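Local structure of aspartate-semialdehyde dehydrogenase (Candida albicans, 3HSK) at residues V133-P138 and C168-S173. The protein catalyses the NADPH-dependent reductive dephosphorylation of 4-phospho-L-aspartate to L-aspartate-semialdehyde, the second step toward methionine and threonine. Residues are numbered along the deposited sequence; the frame is centred on the assembly and turned at random.
Sequences VPLVVP and CISNCS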
ATOM      1  N   VAL A 133       9.979  -8.695 -29.346  1.00 41.19           N
ATOM      2  CA  VAL A 133       9.611  -7.295 -29.146  1.00 40.27           C
ATOM      3  C   VAL A 133      10.191  -6.730 -27.848  1.00 40.01           C
ATOM      4  O   VAL A 133       9.888  -7.232 -26.761  1.00 40.05           O
ATOM      5  CB  VAL A 133       8.075  -7.083 -29.197  1.00 40.32           C
ATOM      6  CG1 VAL A 133       7.702  -5.653 -28.778  1.00 39.48           C
ATOM      7  CG2 VAL A 133       7.555  -7.389 -30.591  1.00 39.77           C
ATOM      8  N   PRO A 134      11.038  -5.688 -27.961  1.00 39.42           N
ATOM      9  CA  PRO A 134      11.572  -5.050 -26.767  1.00 39.19           C
ATOM     10  C   PRO A 134      10.463  -4.411 -25.941  1.00 39.26           C
ATOM     11  O   PRO A 134       9.576  -3.746 -26.485  1.00 39.06           O
ATOM     12  CB  PRO A 134      12.522  -3.982 -27.328  1.00 39.02           C
ATOM     13  CG  PRO A 134      12.835  -4.433 -28.698  1.00 39.13           C
ATOM     14  CD  PRO A 134      11.571  -5.067 -29.185  1.00 39.23           C
ATOM     15  N   LEU A 135      10.499  -4.660 -24.639  1.00 39.11           N
ATOM     16  CA  LEU A 135       9.597  -4.013 -23.703  1.00 39.02           C
ATOM     17  C   LEU A 135      10.449  -3.067 -22.885  1.00 38.90           C
ATOM     18  O   LEU A 135      11.210  -3.494 -22.019  1.00 39.06           O
ATOM     19  CB  LEU A 135       8.888  -5.046 -22.827  1.00 38.84           C
ATOM     20  CG  LEU A 135       7.956  -4.540 -21.726  1.00 38.99           C
ATOM     21  CD1 LEU A 135       6.793  -3.721 -22.286  1.00 37.86           C
ATOM     22  CD2 LEU A 135       7.458  -5.724 -20.918  1.00 38.85           C
ATOM     23  N   VAL A 136      10.317  -1.781 -23.180  1.00 38.84           N
ATOM     24  CA  VAL A 136      11.306  -0.792 -22.784  1.00 39.20           C
ATOM     25  C   VAL A 136      10.756   0.277 -21.841  1.00 39.22           C
ATOM     26  O   VAL A 136       9.792   0.973 -22.167  1.00 39.61           O
ATOM     27  CB  VAL A 136      11.957  -0.120 -24.042  1.00 39.07           C
ATOM     28  CG1 VAL A 136      12.894   1.011 -23.647  1.00 39.67           C
ATOM     29  CG2 VAL A 136      12.708  -1.155 -24.881  1.00 39.42           C
ATOM     30  N   VAL A 137      11.361   0.361 -20.661  1.00 38.97           N
ATOM     31  CA  VAL A 137      11.314   1.551 -19.826  1.00 38.88           C
ATOM     32  C   VAL A 137      12.631   2.247 -20.160  1.00 39.08           C
ATOM     33  O   VAL A 137      13.693   1.797 -19.716  1.00 39.64           O
ATOM     34  CB  VAL A 137      11.253   1.186 -18.324  1.00 38.57           C
ATOM     35  CG1 VAL A 137      11.369   2.429 -17.438  1.00 38.32           C
ATOM     36  CG2 VAL A 137       9.986   0.410 -18.007  1.00 38.75           C
ATOM     37  N   PRO A 138      12.579   3.314 -20.981  1.00 39.21           N
ATOM     38  CA  PRO A 138      13.782   3.903 -21.597  1.00 39.23           C
ATOM     39  C   PRO A 138      14.863   4.425 -20.647  1.00 39.43           C
ATOM     40  O   PRO A 138      16.001   4.605 -21.079  1.00 39.63           O
ATOM     41  CB  PRO A 138      13.224   5.036 -22.468  1.00 39.32           C
ATOM     42  CG  PRO A 138      11.873   5.320 -21.920  1.00 39.03           C
ATOM     43  CD  PRO A 138      11.353   4.014 -21.411  1.00 39.23           C
ATOM     44  N   CYS A 168       7.654  -1.739 -27.514  1.00 43.92           N
ATOM     45  CA  CYS A 168       6.534  -1.520 -26.603  1.00 44.66           C
ATOM     46  C   CYS A 168       6.902  -0.719 -25.349  1.00 45.24           C
ATOM     47  O   CYS A 168       7.981  -0.887 -24.778  1.00 45.20           O
ATOM     48  CB  CYS A 168       5.891  -2.853 -26.228  1.00 44.35           C
ATOM     49  SG  CYS A 168       4.863  -3.561 -27.545  1.00 44.70           S
ATOM     50  N   ILE A 169       5.987   0.153 -24.940  1.00 46.25           N
ATOM     51  CA  ILE A 169       6.152   1.001 -23.763  1.00 47.41           C
ATOM     52  C   ILE A 169       5.461   0.350 -22.569  1.00 48.18           C
ATOM     53  O   ILE A 169       4.279   0.021 -22.641  1.00 48.23           O
ATOM     54  CB  ILE A 169       5.519   2.412 -23.972  1.00 47.42           C
ATOM     55  CG1 ILE A 169       5.924   3.023 -25.321  1.00 47.55           C
ATOM     56  CG2 ILE A 169       5.874   3.335 -22.807  1.00 47.54           C
ATOM     57  CD1 ILE A 169       5.062   4.206 -25.761  1.00 47.41           C
ATOM     58  N   SER A 170       6.197   0.167 -21.473  1.00 49.36           N
ATOM     59  CA  SER A 170       5.612  -0.340 -20.226  1.00 50.32           C
ATOM     60  C   SER A 170       4.766   0.724 -19.548  1.00 50.86           C
ATOM     61  O   SER A 170       4.949   1.921 -19.792  1.00 51.44           O
ATOM     62  CB  SER A 170       6.698  -0.805 -19.256  1.00 50.34           C
ATOM     63  OG  SER A 170       6.888  -2.201 -19.338  1.00 50.98           O
ATOM     64  N   ASN A 171       3.848   0.283 -18.695  1.00 51.25           N
ATOM     65  CA  ASN A 171       3.016   1.196 -17.901  1.00 51.72           C
ATOM     66  C   ASN A 171       3.781   1.982 -16.827  1.00 51.32           C
ATOM     67  O   ASN A 171       4.842   1.569 -16.372  1.00 51.22           O
ATOM     68  CB  ASN A 171       1.858   0.429 -17.253  1.00 52.15           C
ATOM     69  CG  ASN A 171       2.283  -0.931 -16.718  1.00 53.75           C
ATOM     70  OD1 ASN A 171       2.826  -1.761 -17.460  1.00 56.01           O
ATOM     71  ND2 ASN A 171       2.032  -1.173 -15.431  1.00 54.37           N
ATOM     72  N   CYS A 172       3.206   3.116 -16.432  1.00 51.30           N
ATOM     73  CA  CYS A 172       3.697   3.962 -15.346  1.00 50.40           C
ATOM     74  C   CYS A 172       4.037   3.180 -14.058  1.00 49.49           C
ATOM     75  O   CYS A 172       5.017   3.498 -13.382  1.00 49.40           O
ATOM     76  CB  CYS A 172       2.649   5.043 -15.051  1.00 50.72           C
ATOM     77  SG  CYS A 172       3.281   6.746 -14.915  1.00 52.62           S
ATOM     78  N   SER A 173       3.229   2.165 -13.732  1.00 48.04           N
ATOM     79  CA  SER A 173       3.436   1.318 -12.546  1.00 46.78           C
ATOM     80  C   SER A 173       4.650   0.403 -12.643  1.00 45.68           C
ATOM     81  O   SER A 173       5.415   0.275 -11.683  1.00 45.44           O
ATOM     82  CB  SER A 173       2.202   0.456 -12.277  1.00 46.73           C
ATOM     83  OG  SER A 173       1.188   1.223 -11.674  1.00 47.93           O
TER
HETATM   84  O   HOH W   1       7.843   2.203 -20.219  1.00 45.01           O
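Val-136 N donates to Cys-168 O at 3.0 Å with an N-H...O angle of 177°, and Cys-168 N reaches back to Pro-134 O at 3.0 Å. The backbone N and O of Cys-168 thus bond to the residues on either side of Leu-135, which defines a parallel bridge, with the CA atoms of Leu-135 and Cys-168 4.9 Å apart. Farther on the two chains part and a water takes over, donating to Val-136 O (3.0 Å) and to Ser-170 O (2.9 Å). On the face shared by Leu-135 and Cys-168, Cys-168 SG lies 3.7 Å from Val-133 CG1; chi1 of Val-133, 171°, turns this branch away from its own N and over to the sulfur. The Leu-135 side chain reaches obliquely across to the loop residue Ser-170, and its CD1 comes to 3.3 Å from Ser-170 OG, a hydroxyl hydrogen-bonded to Glu-234. Beyond it, Val-137 CG2 rests on Ser-170 CB at 3.7 Å. The pairing closes the beta-alpha-beta unit of strand 135-136, helix 146-157 and strand 165-169 at one edge of the parallel nucleotide-binding sheet; strand 165-169 then leads into helix 172-188, which begins at the predicted acyl-thioester nucleophile Cys-172. Helix 227-238 packs against Leu-135 and Ser-170, while helix 364-376 meets Ile-169 and Pro-138.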